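Local structure of alpha-L-rhamnosidase (Streptomyces avermitilis, 3W5M) at residues T849-T862 with H916-N929. The protein hydrolyses terminal non-reducing alpha-L-rhamnose residues, releasing L-rhamnose from citrus flavonoids and from the arabinogalactan-protein gum arabic. Sequence-based numbering, arbitrary orientation.
Sequences TGFLGTPRLLPVLT and HYAYGSVGEWMYAN
W925 lays the face of its five-membered ring over the CB of L858, which stands 3.5 Å from the ring centroid, a CH-pi contact. It joins two helices of the (alpha/alpha)6-barrel of this GH78 enzyme, 854-862 and 923-929, whose axes approach to 9.0 Å and run in similar directions, 31° apart. With CG anti to the backbone N (chi1 -176°), the indole reaches across to the other helix, and its NE1 donates to T862 OG1 at 3.0 Å. That acceptor lies in the ring plane and also hydrogen-bonds T867 OG1. Over the same face as CB, toward the six-membered ring, the CD1 methyl of L858 lies against W925 CE3 and also meets V922 CG2. In-plane bond and face contact together would limit rotation of the indole.

Toward the sugar-binding end, F851 turns its edge to the face of Y919 in a T-shaped pair, with centroids 5.1 Å apart and planes at 85°. Above the F851 ring sits the CB of A918, 3.7 Å from the centroid. At the rim of F851, near its plane, CZ comes 4.3 Å from CD2 of H916, a rhamnose-binding residue. H916 ND1 hydrogen-bonds S913 OG and its NE2 a Tris molecule, probably from the crystallisation liquor; the aromatic cluster thus reaches the active-site pocket.

Between the two clusters P855 packs its CB against S921 OG at 3.3 Å. That hydroxyl is turned back onto its own backbone, donating to A918 O almost in line with the carbonyl bond. A water donates to both P855 O and S921 O, the latter at 2.8 Å.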
# COMPACT_ATOMS: atom_id res chain seq x y z
N THR A 849 5.83 -5.39 25.47
CA THR A 849 6.69 -5.11 24.31
C THR A 849 6.04 -4.17 23.29
O THR A 849 4.82 -4.23 23.09
CB THR A 849 7.03 -6.44 23.60
OG1 THR A 849 5.83 -7.20 23.40
CG2 THR A 849 7.94 -7.27 24.50
N GLY A 850 6.87 -3.38 22.61
CA GLY A 850 6.46 -2.56 21.43
C GLY A 850 6.68 -3.25 20.07
O GLY A 850 6.67 -4.48 19.99
N PHE A 851 6.88 -2.45 19.02
CA PHE A 851 7.01 -2.96 17.64
C PHE A 851 8.10 -3.98 17.41
O PHE A 851 7.87 -4.95 16.69
CB PHE A 851 7.22 -1.80 16.64
CG PHE A 851 5.93 -1.15 16.20
CD1 PHE A 851 4.81 -1.13 17.04
CD2 PHE A 851 5.83 -0.58 14.95
CE1 PHE A 851 3.61 -0.54 16.64
CE2 PHE A 851 4.64 0.02 14.54
CZ PHE A 851 3.53 0.04 15.39
N LEU A 852 9.25 -3.78 18.04
CA LEU A 852 10.43 -4.61 17.79
C LEU A 852 10.48 -5.87 18.66
O LEU A 852 10.91 -6.93 18.19
CB LEU A 852 11.69 -3.79 17.98
CG LEU A 852 11.98 -2.65 17.02
CD1 LEU A 852 13.31 -2.04 17.41
CD2 LEU A 852 12.01 -3.18 15.58
N GLY A 853 10.04 -5.74 19.91
CA GLY A 853 9.91 -6.88 20.81
C GLY A 853 8.78 -7.84 20.53
O GLY A 853 8.95 -9.04 20.66
N THR A 854 7.60 -7.33 20.14
CA THR A 854 6.42 -8.18 19.98
C THR A 854 6.54 -9.37 19.01
O THR A 854 6.10 -10.46 19.35
CB THR A 854 5.15 -7.35 19.68
OG1 THR A 854 4.91 -6.47 20.79
CG2 THR A 854 3.90 -8.25 19.46
N PRO A 855 7.13 -9.17 17.81
CA PRO A 855 7.17 -10.29 16.85
C PRO A 855 8.03 -11.45 17.34
O PRO A 855 7.82 -12.58 16.91
CB PRO A 855 7.80 -9.65 15.60
CG PRO A 855 8.58 -8.51 16.09
CD PRO A 855 7.82 -7.98 17.28
N ARG A 856 8.98 -11.16 18.23
CA ARG A 856 9.92 -12.18 18.72
C ARG A 856 9.55 -12.76 20.10
O ARG A 856 10.17 -13.71 20.57
CB ARG A 856 11.36 -11.61 18.73
CG ARG A 856 11.85 -11.10 17.37
CD ARG A 856 13.18 -10.35 17.41
NE ARG A 856 13.63 -9.96 16.06
CZ ARG A 856 14.39 -10.71 15.26
NH1 ARG A 856 14.84 -11.89 15.65
NH2 ARG A 856 14.72 -10.26 14.05
N LEU A 857 8.52 -12.21 20.73
CA LEU A 857 8.20 -12.57 22.13
C LEU A 857 7.69 -14.01 22.31
O LEU A 857 8.25 -14.79 23.08
CB LEU A 857 7.20 -11.55 22.74
CG LEU A 857 6.55 -11.80 24.12
CD1 LEU A 857 7.58 -11.65 25.23
CD2 LEU A 857 5.39 -10.83 24.34
N LEU A 858 6.63 -14.37 21.60
CA LEU A 858 6.09 -15.71 21.76
C LEU A 858 7.09 -16.77 21.25
O LEU A 858 7.26 -17.82 21.90
CB LEU A 858 4.68 -15.89 21.17
CG LEU A 858 3.48 -15.09 21.73
CD1 LEU A 858 2.16 -15.72 21.33
CD2 LEU A 858 3.54 -14.96 23.26
N PRO A 859 7.78 -16.50 20.11
CA PRO A 859 8.84 -17.44 19.68
C PRO A 859 9.98 -17.67 20.72
O PRO A 859 10.35 -18.82 20.98
CB PRO A 859 9.39 -16.78 18.40
CG PRO A 859 8.20 -16.06 17.85
CD PRO A 859 7.53 -15.46 19.08
N VAL A 860 10.50 -16.60 21.30
CA VAL A 860 11.53 -16.70 22.36
C VAL A 860 11.02 -17.49 23.57
O VAL A 860 11.72 -18.38 24.09
CB VAL A 860 12.05 -15.32 22.76
CG1 VAL A 860 12.70 -15.33 24.13
CG2 VAL A 860 13.02 -14.80 21.71
N LEU A 861 9.79 -17.20 23.99
CA LEU A 861 9.15 -17.95 25.08
C LEU A 861 9.10 -19.45 24.77
O LEU A 861 9.40 -20.26 25.63
CB LEU A 861 7.76 -17.38 25.41
CG LEU A 861 7.69 -16.05 26.16
CD1 LEU A 861 6.24 -15.58 26.21
CD2 LEU A 861 8.24 -16.19 27.58
N THR A 862 8.74 -19.80 23.54
CA THR A 862 8.67 -21.20 23.13
C THR A 862 10.07 -21.82 23.03
O THR A 862 10.26 -22.98 23.41
CB THR A 862 7.93 -21.39 21.79
OG1 THR A 862 6.52 -21.37 22.02
CG2 THR A 862 8.29 -22.74 21.16
N HIS A 916 -2.72 -0.92 11.55
CA HIS A 916 -1.28 -1.15 11.33
C HIS A 916 -1.04 -2.65 11.49
O HIS A 916 -1.51 -3.24 12.46
CB HIS A 916 -0.47 -0.49 12.44
CG HIS A 916 -0.01 0.90 12.15
ND1 HIS A 916 -0.89 1.97 12.04
CD2 HIS A 916 1.23 1.43 12.02
CE1 HIS A 916 -0.22 3.08 11.82
NE2 HIS A 916 1.07 2.78 11.80
N TYR A 917 -0.30 -3.28 10.58
CA TYR A 917 -0.12 -4.72 10.71
C TYR A 917 0.91 -5.17 11.77
O TYR A 917 0.96 -6.36 12.07
CB TYR A 917 0.15 -5.43 9.37
CG TYR A 917 1.18 -4.81 8.45
CD1 TYR A 917 2.48 -4.51 8.89
CD2 TYR A 917 0.86 -4.56 7.14
CE1 TYR A 917 3.41 -3.94 8.03
CE2 TYR A 917 1.78 -4.00 6.27
CZ TYR A 917 3.05 -3.70 6.71
OH TYR A 917 3.93 -3.14 5.82
N ALA A 918 1.68 -4.24 12.33
CA ALA A 918 2.86 -4.61 13.15
C ALA A 918 2.56 -5.65 14.25
O ALA A 918 3.28 -6.66 14.37
CB ALA A 918 3.52 -3.37 13.76
N TYR A 919 1.51 -5.41 15.04
CA TYR A 919 1.17 -6.37 16.11
C TYR A 919 0.51 -7.66 15.62
O TYR A 919 0.32 -8.60 16.39
CB TYR A 919 0.35 -5.69 17.23
CG TYR A 919 1.16 -4.63 17.97
CD1 TYR A 919 2.48 -4.87 18.34
CD2 TYR A 919 0.60 -3.39 18.29
CE1 TYR A 919 3.23 -3.91 19.00
CE2 TYR A 919 1.34 -2.43 18.95
CZ TYR A 919 2.66 -2.70 19.31
OH TYR A 919 3.39 -1.75 19.97
N GLY A 920 0.14 -7.71 14.34
CA GLY A 920 -0.25 -8.96 13.68
C GLY A 920 0.91 -9.94 13.48
O GLY A 920 0.70 -11.06 13.01
N SER A 921 2.12 -9.52 13.86
CA SER A 921 3.32 -10.40 13.80
C SER A 921 3.25 -11.62 14.70
O SER A 921 4.07 -12.54 14.57
CB SER A 921 4.60 -9.61 14.03
OG SER A 921 4.62 -8.92 15.29
N VAL A 922 2.27 -11.65 15.60
CA VAL A 922 1.95 -12.84 16.40
C VAL A 922 1.49 -14.01 15.53
O VAL A 922 1.60 -15.19 15.91
CB VAL A 922 0.86 -12.50 17.47
CG1 VAL A 922 -0.49 -12.20 16.82
CG2 VAL A 922 0.70 -13.63 18.47
N GLY A 923 1.01 -13.68 14.32
CA GLY A 923 0.52 -14.67 13.37
C GLY A 923 1.52 -15.79 13.16
O GLY A 923 1.15 -16.94 13.18
N GLU A 924 2.78 -15.45 12.92
CA GLU A 924 3.78 -16.47 12.58
C GLU A 924 3.96 -17.48 13.70
O GLU A 924 4.21 -18.63 13.43
CB GLU A 924 5.13 -15.86 12.21
CG GLU A 924 5.84 -15.14 13.34
CD GLU A 924 7.25 -14.73 12.97
OE1 GLU A 924 8.06 -15.63 12.65
OE2 GLU A 924 7.55 -13.51 13.00
N TRP A 925 3.82 -17.04 14.95
CA TRP A 925 3.89 -17.97 16.09
C TRP A 925 2.72 -18.95 16.07
O TRP A 925 2.90 -20.15 16.28
CB TRP A 925 3.98 -17.22 17.42
CG TRP A 925 4.14 -18.19 18.59
CD1 TRP A 925 5.33 -18.61 19.16
CD2 TRP A 925 3.09 -18.87 19.30
NE1 TRP A 925 5.06 -19.51 20.19
CE2 TRP A 925 3.70 -19.69 20.29
CE3 TRP A 925 1.68 -18.87 19.21
CZ2 TRP A 925 2.96 -20.49 21.18
CZ3 TRP A 925 0.94 -19.67 20.09
CH2 TRP A 925 1.59 -20.46 21.06
N MET A 926 1.52 -18.47 15.76
CA MET A 926 0.39 -19.35 15.66
C MET A 926 0.57 -20.37 14.53
O MET A 926 0.21 -21.54 14.70
CB MET A 926 -0.90 -18.55 15.43
CG MET A 926 -1.27 -17.61 16.56
SD MET A 926 -3.06 -17.31 16.62
CE MET A 926 -3.25 -16.47 15.05
N TYR A 927 1.10 -19.94 13.39
CA TYR A 927 1.13 -20.81 12.22
C TYR A 927 2.18 -21.88 12.44
O TYR A 927 1.94 -23.04 12.13
CB TYR A 927 1.35 -20.00 10.91
CG TYR A 927 0.38 -18.85 10.77
CD1 TYR A 927 -0.94 -18.94 11.25
CD2 TYR A 927 0.77 -17.65 10.18
CE1 TYR A 927 -1.83 -17.87 11.13
CE2 TYR A 927 -0.11 -16.57 10.09
CZ TYR A 927 -1.41 -16.70 10.54
OH TYR A 927 -2.28 -15.62 10.43
N ALA A 928 3.30 -21.48 13.07
CA ALA A 928 4.42 -22.39 13.34
C ALA A 928 4.14 -23.37 14.48
O ALA A 928 4.57 -24.51 14.43
CB ALA A 928 5.70 -21.61 13.60
N ASN A 929 3.35 -22.94 15.47
CA ASN A 929 3.19 -23.70 16.74
C ASN A 929 1.82 -24.28 17.02
O ASN A 929 1.71 -25.37 17.61
CB ASN A 929 3.64 -22.85 17.90
CG ASN A 929 5.07 -22.39 17.76
OD1 ASN A 929 5.34 -21.22 17.51
ND2 ASN A 929 6.01 -23.32 17.92
O HOH W 1 5.15 -13.96 16.73